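Local coordinates for quinone oxidoreductase (PDB 1IYZ), which binds NADPH in a Rossmann-type domain and probably uses it to reduce quinones, at residues G189-L194 with L207-G212. Sequence-based numbering, arbitrary orientation.
Sequences GLDLVL and LLAHGG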
ATOM      1  N   GLY A 189     -22.120   9.135  -9.083  1.00 29.85           N
ATOM      2  CA  GLY A 189     -22.771   8.990  -7.797  1.00 29.17           C
ATOM      3  C   GLY A 189     -22.359   7.717  -7.088  1.00 29.71           C
ATOM      4  O   GLY A 189     -21.954   6.735  -7.712  1.00 29.39           O
ATOM      5  N   LEU A 190     -22.473   7.729  -5.770  1.00 29.58           N
ATOM      6  CA  LEU A 190     -22.095   6.576  -4.981  1.00 30.27           C
ATOM      7  C   LEU A 190     -23.296   5.791  -4.487  1.00 31.20           C
ATOM      8  O   LEU A 190     -24.314   6.368  -4.103  1.00 32.80           O
ATOM      9  CB  LEU A 190     -21.243   7.043  -3.807  1.00 30.59           C
ATOM     10  CG  LEU A 190     -19.906   7.603  -4.288  1.00 31.30           C
ATOM     11  CD1 LEU A 190     -19.319   8.537  -3.257  1.00 34.13           C
ATOM     12  CD2 LEU A 190     -18.969   6.446  -4.581  1.00 31.40           C
ATOM     13  N   ASP A 191     -23.184   4.469  -4.513  1.00 30.75           N
ATOM     14  CA  ASP A 191     -24.266   3.618  -4.044  1.00 31.50           C
ATOM     15  C   ASP A 191     -24.152   3.467  -2.533  1.00 32.06           C
ATOM     16  O   ASP A 191     -25.157   3.298  -1.841  1.00 31.75           O
ATOM     17  CB  ASP A 191     -24.195   2.238  -4.705  1.00 32.21           C
ATOM     18  CG  ASP A 191     -24.368   2.302  -6.215  1.00 34.67           C
ATOM     19  OD1 ASP A 191     -25.422   2.798  -6.674  1.00 34.91           O
ATOM     20  OD2 ASP A 191     -23.453   1.855  -6.944  1.00 36.66           O
ATOM     21  N   LEU A 192     -22.921   3.553  -2.031  1.00 32.95           N
ATOM     22  CA  LEU A 192     -22.642   3.402  -0.605  1.00 33.95           C
ATOM     23  C   LEU A 192     -21.574   4.341  -0.061  1.00 34.66           C
ATOM     24  O   LEU A 192     -20.605   4.678  -0.743  1.00 36.48           O
ATOM     25  CB  LEU A 192     -22.199   1.966  -0.316  1.00 32.23           C
ATOM     26  CG  LEU A 192     -23.280   0.899  -0.441  1.00 34.37           C
ATOM     27  CD1 LEU A 192     -22.656  -0.447  -0.783  1.00 35.16           C
ATOM     28  CD2 LEU A 192     -24.065   0.844   0.861  1.00 34.03           C
ATOM     29  N   VAL A 193     -21.752   4.753   1.185  1.00 33.30           N
ATOM     30  CA  VAL A 193     -20.780   5.614   1.827  1.00 32.29           C
ATOM     31  C   VAL A 193     -20.589   5.205   3.275  1.00 32.89           C
ATOM     32  O   VAL A 193     -21.545   5.168   4.050  1.00 33.86           O
ATOM     33  CB  VAL A 193     -21.205   7.093   1.789  1.00 30.40           C
ATOM     34  CG1 VAL A 193     -20.318   7.904   2.709  1.00 28.11           C
ATOM     35  CG2 VAL A 193     -21.103   7.623   0.374  1.00 28.78           C
ATOM     36  N   LEU A 194     -19.355   4.878   3.634  1.00 32.77           N
ATOM     37  CA  LEU A 194     -19.046   4.511   5.008  1.00 33.11           C
ATOM     38  C   LEU A 194     -18.548   5.791   5.676  1.00 33.67           C
ATOM     39  O   LEU A 194     -17.418   6.221   5.462  1.00 33.61           O
ATOM     40  CB  LEU A 194     -17.987   3.408   5.027  1.00 30.86           C
ATOM     41  CG  LEU A 194     -18.403   2.200   4.182  1.00 30.00           C
ATOM     42  CD1 LEU A 194     -17.352   1.093   4.263  1.00 29.09           C
ATOM     43  CD2 LEU A 194     -19.756   1.695   4.669  1.00 29.67           C
ATOM     44  N   LEU A 207     -23.482  13.054  -2.536  1.00 33.15           N
ATOM     45  CA  LEU A 207     -22.655  12.219  -3.402  1.00 33.24           C
ATOM     46  C   LEU A 207     -23.379  10.931  -3.745  1.00 32.87           C
ATOM     47  O   LEU A 207     -22.941  10.161  -4.600  1.00 33.39           O
ATOM     48  CB  LEU A 207     -21.341  11.853  -2.708  1.00 33.44           C
ATOM     49  CG  LEU A 207     -20.435  12.956  -2.166  1.00 33.32           C
ATOM     50  CD1 LEU A 207     -19.272  12.314  -1.432  1.00 32.37           C
ATOM     51  CD2 LEU A 207     -19.941  13.837  -3.297  1.00 33.97           C
ATOM     52  N   LEU A 208     -24.488  10.686  -3.066  1.00 32.69           N
ATOM     53  CA  LEU A 208     -25.232   9.471  -3.304  1.00 32.23           C
ATOM     54  C   LEU A 208     -26.089   9.462  -4.560  1.00 32.26           C
ATOM     55  O   LEU A 208     -26.743  10.451  -4.903  1.00 31.97           O
ATOM     56  CB  LEU A 208     -26.113   9.153  -2.096  1.00 32.11           C
ATOM     57  CG  LEU A 208     -25.427   8.593  -0.853  1.00 31.90           C
ATOM     58  CD1 LEU A 208     -26.491   8.211   0.169  1.00 32.81           C
ATOM     59  CD2 LEU A 208     -24.586   7.374  -1.226  1.00 31.97           C
ATOM     60  N   ALA A 209     -26.069   8.321  -5.241  1.00 32.19           N
ATOM     61  CA  ALA A 209     -26.871   8.111  -6.436  1.00 32.13           C
ATOM     62  C   ALA A 209     -28.231   7.628  -5.932  1.00 31.87           C
ATOM     63  O   ALA A 209     -28.422   7.440  -4.729  1.00 31.69           O
ATOM     64  CB  ALA A 209     -26.229   7.047  -7.317  1.00 29.55           C
ATOM     65  N   HIS A 210     -29.173   7.425  -6.843  1.00 32.20           N
ATOM     66  CA  HIS A 210     -30.502   6.958  -6.463  1.00 32.09           C
ATOM     67  C   HIS A 210     -30.424   5.652  -5.661  1.00 32.30           C
ATOM     68  O   HIS A 210     -29.684   4.730  -6.011  1.00 31.08           O
ATOM     69  CB  HIS A 210     -31.368   6.759  -7.718  1.00 31.49           C
ATOM     70  N   GLY A 211     -31.186   5.588  -4.575  1.00 32.73           N
ATOM     71  CA  GLY A 211     -31.201   4.392  -3.756  1.00 31.97           C
ATOM     72  C   GLY A 211     -29.908   4.124  -3.017  1.00 31.13           C
ATOM     73  O   GLY A 211     -29.690   3.024  -2.520  1.00 30.00           O
ATOM     74  N   GLY A 212     -29.046   5.128  -2.935  1.00 31.64           N
ATOM     75  CA  GLY A 212     -27.786   4.940  -2.242  1.00 32.61           C
ATOM     76  C   GLY A 212     -27.988   4.974  -0.743  1.00 32.70           C
ATOM     77  O   GLY A 212     -28.929   5.596  -0.257  1.00 35.57           O
TER
HETATM   78  O   HOH W   1     -27.618   2.851  -5.089  1.00 29.00           O
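Leu190 and Leu208 form a single parallel beta bridge, their CA atoms 4.6 Å apart, with Leu190 N donating to Leu207 O at 2.7 Å and Ala209 N to Leu190 O at 2.9 Å. The bridge illustrates how a Rossmann-type nucleotide-binding domain can join neighbouring parallel strands: strand 190-195 leads through helix 201-205 to strand 212-216 in a beta-alpha-beta crossover, and a short pairing forms at the start of strand 190-195, ahead of its pairing with strand 212-216. The two bonds differ in direction. The donor from Leu190 lies in the carbonyl plane of Leu207, whereas that from Ala209 reaches Leu190 O from 35° above its carbonyl plane. A type II turn from Ala209 to Gly212, closed by the Gly212 N bond to Ala209 O, then brings the chain back beside Asp191, and backbone bonds between Asp191 and Arg213, and between Val193 and both Arg213 and Val215, continue the pairing.

The side chains of Leu190 and Leu208 leave the bridge in different directions. Leu190 and Leu207 run side by side, CD1 of the former resting on CB of the latter, while Leu207 also packs against Val180 and Ala184 of helix 180-187. Leu208 turns its CG anti to its own carbonyl carbon (chi1 -75°), and its CD2 lies beside Leu190 O and reaches Val193 CG2 at 3.8 Å, the side chains of Leu208 and Val193 crossing at a slant. Val193 in turn touches Leu130 and Leu214 of the flanking strands, linking this small apolar cluster to the sheet. Ala209 CB packs against the carbonyl carbon of Gly189. Asp191 OD2 accepts a bond from Lys128 N, while its OD1 takes one from a water 2.7 Å away, which also donates to His210 O at 2.9 Å.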